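Local coordinates for virulent strain associated lipoprotein (Borreliella spielmanii A14S, PDB 6FZZ), which is an outer surface lipoprotein of the PFam54 family that probably binds glutathione, as its Borrelia burgdorferi relative BBE31 does, at residues L51-L56 with E64-N69; L56-E61 with E71-Y76. One frame throughout, in Å; residues are numbered along the deposited sequence.

Contact 1 of 2, residues L51-L56 with E64-N69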
# COMPACT_ATOMS: atom_id res chain seq x y z
N LEU A 51 8.28 2.81 14.58
CA LEU A 51 8.50 4.08 15.25
C LEU A 51 8.33 5.24 14.26
O LEU A 51 8.10 6.39 14.69
CB LEU A 51 9.90 4.15 15.87
CG LEU A 51 10.23 3.42 17.20
CD1 LEU A 51 11.67 3.79 17.61
CD2 LEU A 51 9.31 3.75 18.36
N ALA A 52 8.41 4.92 12.96
CA ALA A 52 8.19 5.88 11.89
C ALA A 52 6.89 6.65 12.00
O ALA A 52 6.81 7.87 11.61
CB ALA A 52 8.31 5.17 10.56
N PHE A 53 5.86 5.98 12.54
CA PHE A 53 4.57 6.64 12.75
C PHE A 53 4.68 7.92 13.57
O PHE A 53 3.97 8.91 13.32
CB PHE A 53 3.56 5.68 13.41
CG PHE A 53 3.14 4.53 12.53
CD1 PHE A 53 2.98 4.69 11.14
CD2 PHE A 53 2.82 3.32 13.11
CE1 PHE A 53 2.56 3.64 10.35
CE2 PHE A 53 2.37 2.26 12.33
CZ PHE A 53 2.24 2.41 10.95
N LYS A 54 5.58 7.91 14.55
CA LYS A 54 5.73 9.07 15.46
C LYS A 54 6.39 10.24 14.75
O LYS A 54 6.29 11.34 15.23
CB LYS A 54 6.55 8.71 16.70
CG LYS A 54 5.83 7.78 17.61
CD LYS A 54 6.73 7.32 18.74
CE LYS A 54 6.06 6.22 19.55
NZ LYS A 54 6.87 5.91 20.77
N SER A 55 7.00 10.04 13.60
CA SER A 55 7.62 11.13 12.92
C SER A 55 6.83 11.63 11.69
O SER A 55 7.32 12.40 10.88
CB SER A 55 9.09 10.76 12.61
OG SER A 55 9.14 10.43 11.27
N LEU A 56 5.59 11.17 11.58
CA LEU A 56 4.67 11.60 10.54
C LEU A 56 3.61 12.45 11.25
O LEU A 56 2.76 11.95 12.00
CB LEU A 56 4.04 10.38 9.89
CG LEU A 56 4.95 9.52 8.95
CD1 LEU A 56 4.28 8.17 8.69
CD2 LEU A 56 5.20 10.26 7.64
N GLU A 64 -1.95 16.15 14.83
CA GLU A 64 -1.51 14.93 15.54
C GLU A 64 -0.52 14.11 14.67
O GLU A 64 -0.32 14.41 13.50
CB GLU A 64 -2.75 14.10 16.02
CG GLU A 64 -3.44 13.24 14.95
CD GLU A 64 -4.30 13.95 13.89
OE1 GLU A 64 -4.11 15.15 13.66
OE2 GLU A 64 -5.19 13.28 13.23
N THR A 65 0.13 13.10 15.26
CA THR A 65 0.97 12.18 14.47
C THR A 65 0.16 10.96 14.02
O THR A 65 -0.94 10.72 14.51
CB THR A 65 2.21 11.65 15.19
OG1 THR A 65 1.81 10.80 16.25
CG2 THR A 65 3.05 12.75 15.71
N VAL A 66 0.73 10.23 13.04
CA VAL A 66 0.13 8.99 12.57
C VAL A 66 0.13 7.97 13.72
O VAL A 66 -0.66 7.00 13.75
CB VAL A 66 0.88 8.49 11.31
CG1 VAL A 66 0.57 7.02 10.98
CG2 VAL A 66 0.52 9.40 10.15
N SER A 67 1.06 8.14 14.68
CA SER A 67 1.08 7.28 15.84
C SER A 67 -0.13 7.52 16.82
O SER A 67 -0.53 6.61 17.57
CB SER A 67 2.40 7.45 16.65
OG SER A 67 2.31 6.55 17.72
N ASP A 68 -0.72 8.72 16.80
CA ASP A 68 -1.81 9.08 17.69
C ASP A 68 -3.07 8.42 17.23
O ASP A 68 -3.17 7.95 16.07
CB ASP A 68 -2.03 10.58 17.73
CG ASP A 68 -0.94 11.32 18.47
OD1 ASP A 68 -0.61 10.87 19.57
OD2 ASP A 68 -0.37 12.30 17.93
N ASN A 69 -4.05 8.40 18.12
CA ASN A 69 -5.25 7.66 17.87
C ASN A 69 -6.42 8.41 17.27
O ASN A 69 -7.60 8.13 17.56
CB ASN A 69 -5.63 6.85 19.10
CG ASN A 69 -4.73 5.63 19.26
OD1 ASN A 69 -4.33 4.99 18.28
ND2 ASN A 69 -4.43 5.28 20.49
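L56 and V66 make the sound bond here: V66 N reaches L56 O at 2.9 Å, and it comes in nearly along the C=O axis. The same carbonyl oxygen also takes a CA-H...O contact from T65 CA at 3.1 Å. F53 O is shared as well, between L56 N of its own segment and, weakly, S67 N at 3.3 Å. In 64-69, residues 65-68 form a type I turn in which T65 and D68 bond each other while other polar groups look outward. T65 N donates to D68 OD2 at 2.8 Å, on the anti side of that carboxylate. T65 OG1 sits between its own backbone N and carbonyl carbon (chi1 67°), and from there it takes a weak bond from D68 N and a weak share of S67 N, which is thus divided between F53 O and T65 OG1. S67 OG turns to Q47, while R77 takes up V66 O and D68 O. Beside these bonds, V66 CG1 meets the F53 ring obliquely at CD1, 3.4 Å away, and V66 CG2 meets L56 CB at 3.7 Å. K54 CG rests on S67 CB. A short 3-10 turn at 51-54 and the type I turn are thus joined by backbone N-H groups on the F53 and L56 carbonyls, a link owing little to side-chain polarity.

Contact 2 of 2, residues L56-E61 with E71-Y76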
# COMPACT_ATOMS: atom_id res chain seq x y z
N LEU A 56 5.59 11.17 11.58
CA LEU A 56 4.67 11.60 10.54
C LEU A 56 3.61 12.45 11.25
O LEU A 56 2.76 11.95 12.00
CB LEU A 56 4.04 10.38 9.89
CG LEU A 56 4.95 9.52 8.95
CD1 LEU A 56 4.28 8.17 8.69
CD2 LEU A 56 5.20 10.26 7.64
N ARG A 57 3.65 13.75 11.03
CA ARG A 57 2.73 14.65 11.73
C ARG A 57 1.87 15.31 10.65
O ARG A 57 2.38 15.92 9.67
CB ARG A 57 3.55 15.66 12.61
CG ARG A 57 2.61 16.65 13.31
CD ARG A 57 3.33 17.63 14.25
NE ARG A 57 4.09 16.88 15.23
CZ ARG A 57 3.58 16.25 16.28
NH1 ARG A 57 2.27 16.26 16.57
NH2 ARG A 57 4.42 15.62 17.06
N TRP A 58 0.56 15.20 10.81
CA TRP A 58 -0.36 15.86 9.87
C TRP A 58 -0.20 17.36 9.84
O TRP A 58 -0.05 17.96 10.91
CB TRP A 58 -1.77 15.60 10.25
CG TRP A 58 -2.20 14.13 10.15
CD1 TRP A 58 -2.09 13.20 11.11
CD2 TRP A 58 -2.77 13.48 9.02
NE1 TRP A 58 -2.61 11.99 10.69
CE2 TRP A 58 -3.00 12.11 9.39
CE3 TRP A 58 -3.08 13.90 7.71
CZ2 TRP A 58 -3.60 11.18 8.53
CZ3 TRP A 58 -3.66 12.94 6.85
CH2 TRP A 58 -3.91 11.59 7.27
N HIS A 59 -0.28 17.99 8.67
CA HIS A 59 -0.15 19.45 8.66
C HIS A 59 -1.42 20.23 9.09
O HIS A 59 -1.33 21.26 9.75
CB HIS A 59 0.42 19.98 7.34
CG HIS A 59 0.89 21.39 7.45
ND1 HIS A 59 0.13 22.46 7.03
CD2 HIS A 59 2.01 21.92 8.01
CE1 HIS A 59 0.78 23.59 7.28
NE2 HIS A 59 1.91 23.29 7.89
N GLU A 60 -2.60 19.68 8.82
CA GLU A 60 -3.86 20.27 9.19
C GLU A 60 -4.16 19.98 10.65
O GLU A 60 -3.76 18.91 11.20
CB GLU A 60 -5.00 19.73 8.32
CG GLU A 60 -4.63 19.57 6.84
CD GLU A 60 -3.66 18.39 6.56
OE1 GLU A 60 -3.59 17.41 7.34
OE2 GLU A 60 -2.92 18.46 5.56
N GLU A 61 -4.87 20.92 11.28
CA GLU A 61 -5.31 20.80 12.67
C GLU A 61 -6.07 19.47 12.88
O GLU A 61 -6.80 19.08 12.01
CB GLU A 61 -6.20 22.00 13.08
CG GLU A 61 -5.47 23.34 13.13
CD GLU A 61 -4.31 23.39 14.14
OE1 GLU A 61 -4.36 22.63 15.11
OE2 GLU A 61 -3.35 24.18 13.94
N GLU A 71 -8.97 9.14 13.97
CA GLU A 71 -9.51 8.25 12.95
C GLU A 71 -8.65 8.27 11.70
O GLU A 71 -8.42 7.23 11.11
CB GLU A 71 -10.97 8.61 12.62
CG GLU A 71 -11.89 8.35 13.81
CD GLU A 71 -11.75 6.93 14.39
OE1 GLU A 71 -11.97 5.95 13.62
OE2 GLU A 71 -11.43 6.78 15.60
N ARG A 72 -8.18 9.43 11.28
CA ARG A 72 -7.37 9.44 10.08
C ARG A 72 -5.99 8.77 10.31
O ARG A 72 -5.43 8.17 9.39
CB ARG A 72 -7.24 10.88 9.51
CG ARG A 72 -6.50 11.86 10.37
CD ARG A 72 -6.41 13.21 9.68
NE ARG A 72 -5.81 14.19 10.60
CZ ARG A 72 -5.55 15.45 10.29
NH1 ARG A 72 -5.73 15.90 9.03
NH2 ARG A 72 -4.99 16.26 11.21
N SER A 73 -5.43 8.89 11.53
CA SER A 73 -4.20 8.23 11.85
C SER A 73 -4.37 6.70 11.83
O SER A 73 -3.51 5.99 11.31
CB SER A 73 -3.60 8.77 13.15
OG SER A 73 -3.02 10.03 12.90
N LYS A 74 -5.42 6.20 12.46
CA LYS A 74 -5.72 4.77 12.41
C LYS A 74 -5.83 4.25 10.98
O LYS A 74 -5.27 3.19 10.67
CB LYS A 74 -6.98 4.43 13.17
CG LYS A 74 -6.79 4.69 14.66
CD LYS A 74 -8.05 4.26 15.39
CE LYS A 74 -7.99 4.52 16.86
NZ LYS A 74 -9.32 4.06 17.35
N ALA A 75 -6.50 5.02 10.12
CA ALA A 75 -6.62 4.69 8.68
C ALA A 75 -5.25 4.60 8.01
O ALA A 75 -4.96 3.65 7.24
CB ALA A 75 -7.55 5.69 7.97
N TYR A 76 -4.39 5.58 8.29
CA TYR A 76 -3.05 5.65 7.68
C TYR A 76 -2.29 4.40 8.16
O TYR A 76 -1.64 3.72 7.37
CB TYR A 76 -2.33 6.94 8.13
CG TYR A 76 -1.03 7.24 7.48
CD1 TYR A 76 0.10 6.41 7.66
CD2 TYR A 76 -0.87 8.43 6.72
CE1 TYR A 76 1.31 6.72 7.05
CE2 TYR A 76 0.32 8.71 6.08
CZ TYR A 76 1.40 7.86 6.28
OH TYR A 76 2.56 8.20 5.67
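R72 NH2 is gripped from two directions: E60 O accepts from it at 2.9 Å, and E64 OE1 forms a salt bridge with it. E60 O lies close to the guanidinium plane, although seen from the carbonyl the donor stands above its plane, about 50° out. R72 NH1 adds a salt bridge to E60 OE1 at 3.1 Å, weak as a hydrogen bond. The guanidinium lies flat on the W58 indole, planes 4° apart, with R72 CZ 3.9 Å from the centroid of the five-membered ring, a cation-pi contact. R72 CD sits 3.5 Å over the centroid of the six-membered ring as a CH-pi contact; the chain, extended from CG to NE, and the guanidinium lie along one indole face. At the ring's edge W58 NE1 donates in plane to S73 OG, 3.0 Å away, and that hydroxyl also meets T65 O. Deeper in, L56 CD1 packs against Y76 OH at 3.5 Å, the two side chains crossing at about a right angle, and the Y76 hydroxyl is bonded to N110 of helix 105-126. This is a loop tryptophan packed on the first turns of helix 71-83 through a stacked arginine, within the all-helical fold of this PFam54 protein.

The two contacts have centres about 8 Å apart and interleave along the chain: 51-56 pairs with 64-69, and 56-61 with 71-76, with L56 serving in both. A salt bridge and a probable hydrogen bond join them: E64 OE1 to R72 NH2 at 2.8 Å, and T65 O to S73 OG at 2.7 Å. D68 O also packs on S73 CB at 3.1 Å, so the turn lies directly against the start of helix 71-83. Bound tetraethylene glycol, probably from the crystallisation liquor, comes within about 4 Å of the L56 side chain and about 3 Å of that of Y76, which may mark a pocket in this Bbcrasp-1-type domain, the C-terminal part of the longer lipoprotein.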